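Local coordinates for trypsin inhibitor BGIT (Momordica charantia, PDB 1VBW), which probably inhibits trypsin and related serine endopeptidases as a member of the potato type I inhibitor family, at residues Ala18-Lys21 and Ala22-Arg26. Residues are numbered along the deposited sequence; the frame is centred on the assembly and turned at random.
Sequences AAAK and AVIER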
ATOM      1  N   ALA A  18      -9.781  -1.643  -0.243  1.00  6.73           N
ATOM      2  CA  ALA A  18     -10.114  -1.637  -1.668  1.00  6.82           C
ATOM      3  C   ALA A  18     -10.019  -0.254  -2.263  1.00  6.53           C
ATOM      4  O   ALA A  18      -9.459  -0.077  -3.367  1.00  6.66           O
ATOM      5  CB  ALA A  18     -11.559  -2.166  -1.838  1.00  8.45           C
ATOM      6  N   ALA A  19     -10.546   0.739  -1.537  1.00  6.50           N
ATOM      7  CA  ALA A  19     -10.458   2.112  -2.056  1.00  7.06           C
ATOM      8  C   ALA A  19      -8.985   2.490  -2.209  1.00  6.32           C
ATOM      9  O   ALA A  19      -8.584   3.136  -3.203  1.00  7.30           O
ATOM     10  CB  ALA A  19     -11.187   3.091  -1.182  1.00  9.11           C
ATOM     11  N   ALA A  20      -8.186   2.160  -1.197  1.00  6.01           N
ATOM     12  CA  ALA A  20      -6.775   2.488  -1.233  1.00  6.36           C
ATOM     13  C   ALA A  20      -6.047   1.853  -2.383  1.00  5.83           C
ATOM     14  O   ALA A  20      -5.248   2.490  -3.082  1.00  6.63           O
ATOM     15  CB  ALA A  20      -6.147   2.110   0.105  1.00  6.82           C
ATOM     16  N   LYS A  21      -6.286   0.538  -2.611  1.00  6.00           N
ATOM     17  CA  LYS A  21      -5.638  -0.152  -3.724  1.00  6.23           C
ATOM     18  C   LYS A  21      -5.879   0.571  -5.039  1.00  5.91           C
ATOM     19  O   LYS A  21      -4.964   0.773  -5.821  1.00  6.44           O
ATOM     20  CB  LYS A  21      -6.137  -1.605  -3.789  1.00  6.95           C
ATOM     21  CG  LYS A  21      -5.727  -2.379  -4.998  1.00  7.29           C
ATOM     22  CD  LYS A  21      -6.070  -3.868  -4.864  1.00 10.33           C
ATOM     23  CE  LYS A  21      -5.802  -4.678  -6.116  1.00  9.74           C
ATOM     24  NZ  LYS A  21      -4.322  -4.899  -6.235  1.00  8.42           N
ATOM     25  N   ALA A  22      -7.140   0.946  -5.283  1.00  6.82           N
ATOM     26  CA  ALA A  22      -7.440   1.600  -6.525  1.00  8.42           C
ATOM     27  C   ALA A  22      -6.806   2.965  -6.645  1.00  7.13           C
ATOM     28  O   ALA A  22      -6.305   3.325  -7.705  1.00  8.02           O
ATOM     29  CB  ALA A  22      -9.013   1.741  -6.628  1.00 12.22           C
ATOM     30  N   VAL A  23      -6.785   3.755  -5.551  1.00  7.04           N
ATOM     31  CA  VAL A  23      -6.134   5.061  -5.628  1.00  6.76           C
ATOM     32  C   VAL A  23      -4.636   4.881  -5.908  1.00  6.35           C
ATOM     33  O   VAL A  23      -4.102   5.566  -6.778  1.00  7.04           O
ATOM     34  CB  VAL A  23      -6.325   5.834  -4.317  1.00  6.90           C
ATOM     35  CG1 VAL A  23      -5.437   7.084  -4.266  1.00  7.86           C
ATOM     36  CG2 VAL A  23      -7.787   6.253  -4.106  1.00  8.77           C
ATOM     37  N   ILE A  24      -4.005   3.994  -5.163  1.00  5.51           N
ATOM     38  CA  ILE A  24      -2.535   3.800  -5.301  1.00  5.23           C
ATOM     39  C   ILE A  24      -2.210   3.402  -6.710  1.00  5.65           C
ATOM     40  O   ILE A  24      -1.282   3.933  -7.346  1.00  6.04           O
ATOM     41  CB  ILE A  24      -2.118   2.721  -4.280  1.00  4.92           C
ATOM     42  CG1 ILE A  24      -2.230   3.233  -2.863  1.00  5.53           C
ATOM     43  CG2 ILE A  24      -0.689   2.237  -4.594  1.00  6.24           C
ATOM     44  CD1 ILE A  24      -2.267   2.140  -1.850  1.00  6.37           C
ATOM     45  N   GLU A  25      -2.923   2.406  -7.246  1.00  5.65           N
ATOM     46  CA  GLU A  25      -2.557   1.846  -8.532  1.00  6.28           C
ATOM     47  C   GLU A  25      -2.888   2.789  -9.672  1.00  7.78           C
ATOM     48  O   GLU A  25      -2.278   2.630 -10.751  1.00 10.12           O
ATOM     49  CB  GLU A  25      -3.272   0.490  -8.731  1.00  7.18           C
ATOM     50  CG  GLU A  25      -2.655  -0.562  -7.822  1.00  6.89           C
ATOM     51  CD  GLU A  25      -3.263  -1.968  -7.938  1.00  8.48           C
ATOM     52  OE1 GLU A  25      -4.048  -2.231  -8.874  1.00 13.57           O
ATOM     53  OE2 GLU A  25      -2.833  -2.834  -7.172  1.00  6.95           O
ATOM     54  N   ARG A  26      -3.849   3.685  -9.512  1.00  8.62           N
ATOM     55  CA  ARG A  26      -4.183   4.734 -10.477  1.00 10.28           C
ATOM     56  C   ARG A  26      -3.134   5.838 -10.420  1.00  9.18           C
ATOM     57  O   ARG A  26      -2.680   6.336 -11.459  1.00 14.30           O
ATOM     58  CB  ARG A  26      -5.608   5.298 -10.202  1.00 13.16           C
ATOM     59  CG  ARG A  26      -6.841   4.437 -10.538  1.00 12.81           C
ATOM     60  CD  ARG A  26      -8.182   4.668  -9.860  1.00 14.31           C
ATOM     61  NE  ARG A  26      -8.769   5.963 -10.220  1.00 15.62           N
ATOM     62  CZ  ARG A  26      -9.794   6.061 -11.042  1.00 23.04           C
ATOM     63  NH1 ARG A  26     -10.386   5.095 -11.680  1.00 38.67           N
ATOM     64  NH2 ARG A  26     -10.169   7.316 -11.168  1.00 28.04           N
TER
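E25 OE2 is gripped by two donors. K21 NZ, one helical turn back, lies 2.7 Å from E25 OE2 in a salt bridge that is also a hydrogen bond. The other donor is the backbone N of A33, outside the helix. K21 NZ comes to OE2 on its syn side, 31° out of the carboxylate plane. The lysine chain runs extended, with CG anti to the backbone N (chi1 171°), and bends only at its last torsion (chi4 76°), which turns the ammonium toward the carboxylate. NZ also bonds to A33 O, so both charged groups are tied to one residue at the start of strand 32-37. With an alanine here instead of K21, the E25 carboxylate is likely to lose its charge partner, and A33 O this donor. In the backbone of the same pair, E25 N bonds to K21 O at 3.0 Å. I24 N meets A20 O at 2.9 Å, nearly straight. I24 turns to the buried side: its CD1 lies 4.3 Å from A20 CB and 3.2 Å from A20 O. I24 also packs on V51 and V53 of strand 50-55 and on the loop residues W9 and L12, and A20 on V61 of another loop. This is an i to i+4 salt bridge on an amphipathic alpha helix, here the single helix of the potato inhibitor fold, whose apolar side packs on strand 50-55 and the neighbouring loops.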